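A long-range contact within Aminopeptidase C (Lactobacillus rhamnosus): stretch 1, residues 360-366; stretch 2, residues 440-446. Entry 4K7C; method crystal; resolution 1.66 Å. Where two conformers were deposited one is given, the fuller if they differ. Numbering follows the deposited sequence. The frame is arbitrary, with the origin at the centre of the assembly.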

ATOM      1  N   SER A 360     -22.264 -29.737  -9.797  1.00 18.76           N
ATOM      2  CA  SER A 360     -21.162 -29.406 -10.697  1.00 18.70           C
ATOM      3  C   SER A 360     -21.649 -29.285 -12.103  1.00 20.00           C
ATOM      4  O   SER A 360     -22.594 -29.948 -12.472  1.00 19.23           O
ATOM      5  CB  SER A 360     -20.056 -30.450 -10.631  1.00 18.39           C
ATOM      6  OG  SER A 360     -18.824 -30.069 -11.237  1.00 21.19           O
ATOM      7  N   LEU A 361     -20.942 -28.510 -12.905  1.00 19.55           N
ATOM      8  CA  LEU A 361     -21.229 -28.300 -14.348  1.00 23.11           C
ATOM      9  C   LEU A 361     -20.039 -27.467 -14.872  1.00 24.47           C
ATOM     10  O   LEU A 361     -19.133 -27.120 -14.081  1.00 19.25           O
ATOM     11  CB  LEU A 361     -22.584 -27.682 -14.627  1.00 23.58           C
ATOM     12  CG  LEU A 361     -23.102 -26.538 -13.763  1.00 28.05           C
ATOM     13  CD1 LEU A 361     -22.181 -25.370 -13.866  1.00 25.79           C
ATOM     14  CD2 LEU A 361     -24.475 -26.088 -14.182  1.00 30.08           C
HETATM   15  N   MSE A 362     -19.899 -27.267 -16.194  0.50 23.13           N
HETATM   16  CA  MSE A 362     -18.793 -26.399 -16.699  0.50 22.01           C
HETATM   17  C   MSE A 362     -19.052 -24.977 -16.301  0.50 23.37           C
HETATM   18  O   MSE A 362     -20.137 -24.472 -16.495  0.50 22.14           O
HETATM   19  CB  MSE A 362     -18.556 -26.410 -18.242  0.50 20.58           C
HETATM   20  CG  MSE A 362     -17.709 -25.197 -18.707  0.50 19.17           C
HETATM   21 SE   MSE A 362     -17.481 -25.252 -20.685  0.50 21.57          SE
HETATM   22  CE  MSE A 362     -16.095 -24.015 -21.144  0.50 22.37           C
ATOM     23  N   THR A 363     -18.052 -24.344 -15.705  1.00 22.27           N
ATOM     24  CA  THR A 363     -18.097 -22.989 -15.251  1.00 21.36           C
ATOM     25  C   THR A 363     -16.952 -22.137 -15.868  1.00 22.79           C
ATOM     26  O   THR A 363     -16.982 -20.915 -15.771  1.00 25.01           O
ATOM     27  CB  THR A 363     -17.991 -22.882 -13.732  1.00 22.58           C
ATOM     28  OG1 THR A 363     -16.695 -23.350 -13.354  1.00 20.27           O
ATOM     29  CG2 THR A 363     -19.097 -23.700 -13.034  1.00 22.03           C
ATOM     30  N   HIS A 364     -15.942 -22.767 -16.463  1.00 19.48           N
ATOM     31  CA  HIS A 364     -14.739 -22.040 -16.931  1.00 21.13           C
ATOM     32  C   HIS A 364     -14.086 -22.819 -18.093  1.00 20.21           C
ATOM     33  O   HIS A 364     -14.009 -24.037 -18.115  1.00 21.12           O
ATOM     34  CB  HIS A 364     -13.766 -21.851 -15.748  1.00 24.22           C
ATOM     35  CG  HIS A 364     -12.605 -20.933 -16.027  1.00 25.91           C
ATOM     36  ND1 HIS A 364     -12.755 -19.699 -16.637  1.00 30.19           N
ATOM     37  CD2 HIS A 364     -11.277 -21.057 -15.756  1.00 27.10           C
ATOM     38  CE1 HIS A 364     -11.563 -19.115 -16.753  1.00 28.71           C
ATOM     39  NE2 HIS A 364     -10.656 -19.916 -16.218  1.00 26.19           N
ATOM     40  N   ALA A 365     -13.602 -22.088 -19.077  1.00 20.69           N
ATOM     41  CA  ALA A 365     -12.924 -22.661 -20.254  1.00 17.93           C
ATOM     42  C   ALA A 365     -11.451 -22.256 -20.094  1.00 17.63           C
ATOM     43  O   ALA A 365     -11.142 -21.069 -19.790  1.00 18.82           O
ATOM     44  CB  ALA A 365     -13.467 -22.029 -21.572  1.00 19.25           C
HETATM   45  N   MSE A 366     -10.583 -23.200 -20.377  1.00 15.93           N
HETATM   46  CA  MSE A 366      -9.137 -22.999 -20.382  1.00 16.73           C
HETATM   47  C   MSE A 366      -8.596 -23.822 -21.549  1.00 16.19           C
HETATM   48  O   MSE A 366      -9.338 -24.338 -22.361  1.00 16.06           O
HETATM   49  CB  MSE A 366      -8.490 -23.297 -18.999  1.00 16.45           C
HETATM   50  CG  MSE A 366      -9.084 -22.395 -17.907  1.00 17.56           C
HETATM   51 SE   MSE A 366      -8.335 -22.830 -16.124  1.00 20.66          SE
HETATM   52  CE  MSE A 366      -9.227 -24.549 -15.830  1.00 20.74           C
ATOM     53  N   ASP A 440     -30.365 -27.713 -18.959  1.00 29.76           N
ATOM     54  CA  ASP A 440     -29.378 -28.826 -18.866  1.00 27.28           C
ATOM     55  C   ASP A 440     -28.012 -28.369 -18.424  1.00 25.07           C
ATOM     56  O   ASP A 440     -27.539 -27.292 -18.794  1.00 28.42           O
ATOM     57  CB  ASP A 440     -29.237 -29.572 -20.219  1.00 25.90           C
ATOM     58  CG  ASP A 440     -28.545 -30.928 -20.058  1.00 23.74           C
ATOM     59  OD1 ASP A 440     -27.288 -30.979 -20.122  1.00 22.68           O
ATOM     60  OD2 ASP A 440     -29.299 -31.923 -19.965  1.00 27.11           O
ATOM     61  N   PRO A 441     -27.268 -29.223 -17.636  1.00 25.73           N
ATOM     62  CA  PRO A 441     -25.973 -28.733 -17.282  1.00 24.52           C
ATOM     63  C   PRO A 441     -25.007 -28.519 -18.390  1.00 26.03           C
ATOM     64  O   PRO A 441     -24.099 -27.761 -18.190  1.00 26.24           O
ATOM     65  CB  PRO A 441     -25.374 -29.813 -16.391  1.00 24.54           C
ATOM     66  CG  PRO A 441     -26.381 -30.836 -16.267  1.00 27.49           C
ATOM     67  CD  PRO A 441     -27.670 -30.375 -16.809  1.00 25.34           C
HETATM   68  N   MSE A 442     -25.124 -29.210 -19.500  1.00 26.14           N
HETATM   69  CA  MSE A 442     -24.230 -28.960 -20.642  1.00 26.26           C
HETATM   70  C   MSE A 442     -24.619 -27.750 -21.479  1.00 27.42           C
HETATM   71  O   MSE A 442     -23.996 -27.493 -22.531  1.00 26.02           O
HETATM   72  CB  MSE A 442     -24.314 -30.229 -21.519  1.00 27.36           C
HETATM   73  CG  MSE A 442     -23.614 -31.463 -20.901  1.00 25.08           C
HETATM   74 SE   MSE A 442     -21.770 -31.386 -20.416  1.00 30.41          SE
HETATM   75  CE  MSE A 442     -22.012 -31.437 -18.468  1.00 29.11           C
ATOM     76  N   GLY A 443     -25.732 -27.126 -21.114  1.00 28.50           N
ATOM     77  CA  GLY A 443     -26.129 -25.786 -21.589  1.00 34.04           C
ATOM     78  C   GLY A 443     -25.423 -24.649 -20.842  1.00 36.81           C
ATOM     79  O   GLY A 443     -25.654 -23.432 -21.151  1.00 35.23           O
ATOM     80  N   ALA A 444     -24.632 -25.036 -19.816  1.00 36.55           N
ATOM     81  CA  ALA A 444     -23.829 -24.088 -19.031  1.00 36.26           C
ATOM     82  C   ALA A 444     -22.928 -23.362 -20.032  1.00 37.28           C
ATOM     83  O   ALA A 444     -22.391 -23.943 -21.020  1.00 36.77           O
ATOM     84  CB  ALA A 444     -22.977 -24.770 -17.970  1.00 32.75           C
ATOM     85  N   LEU A 445     -22.882 -22.063 -19.790  1.00 38.89           N
ATOM     86  CA  LEU A 445     -22.055 -21.168 -20.534  1.00 38.27           C
ATOM     87  C   LEU A 445     -20.915 -20.774 -19.575  1.00 43.54           C
ATOM     88  O   LEU A 445     -21.127 -20.314 -18.407  1.00 36.38           O
ATOM     89  CB  LEU A 445     -22.849 -19.921 -20.932  1.00 34.99           C
ATOM     90  CG  LEU A 445     -24.109 -20.017 -21.784  1.00 36.90           C
ATOM     91  CD1 LEU A 445     -24.556 -18.635 -22.269  1.00 39.22           C
ATOM     92  CD2 LEU A 445     -23.904 -20.928 -22.975  1.00 38.43           C
ATOM     93  N   ALA A 446     -19.714 -20.927 -20.088  1.00 40.07           N
ATOM     94  CA  ALA A 446     -18.510 -20.652 -19.339  1.00 39.80           C
ATOM     95  C   ALA A 446     -17.845 -19.394 -19.815  1.00 40.68           C
ATOM     96  O   ALA A 446     -17.075 -18.660 -19.178  1.00 44.90           O
ATOM     97  CB  ALA A 446     -17.577 -21.796 -19.621  1.00 40.94           C
ATOM     98  OXT ALA A 446     -17.880 -19.167 -21.008  1.00 35.51           O
TER
HETATM   99  O   HOH W   1     -21.425 -21.988 -16.053  1.00 32.16           O
HETATM  100  O   HOH W   2     -16.816 -17.955 -16.795  1.00 37.88           O

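The chain ends against this contact, and its last residue covers more surface than any other in the contact. A446 points its CB toward stretch 1, where A446 CB lies 3.1 Å from CE of the selenomethionine M362, a tight approach for two carbons. A446 CB also meets backbone, 3.8 Å from T363 C and 3.7 Å from H364 N, so a single carbon packs on both a side chain and the peptide bond joining T363 to H364. M362 reaches it by extension: all three chi angles are t, which carries CE out to the terminal alanine.

A444 repeats the pattern two residues earlier. A444 CB sits 3.2 Å from M362 O and 4.2 Å from L361 CD1, while L445 between the two alanines points away. Alternation thus turns both small methyls to the same partner stretch. Farther back, L361 CB and P441 CB pack at 3.9 Å.

No direct hydrogen bond crosses the contact; water supplies polar links. In one, water 1 donates to M362 O at 2.8 Å and to L445 O at 2.9 Å, joining two carbonyls that cannot pair with each other. Stretch 2 also braces itself: M442 N donates to D440 OD1 at 2.9 Å, and G443 N to D440 O at 2.9 Å, holding the short 3-10 segment that precedes A444.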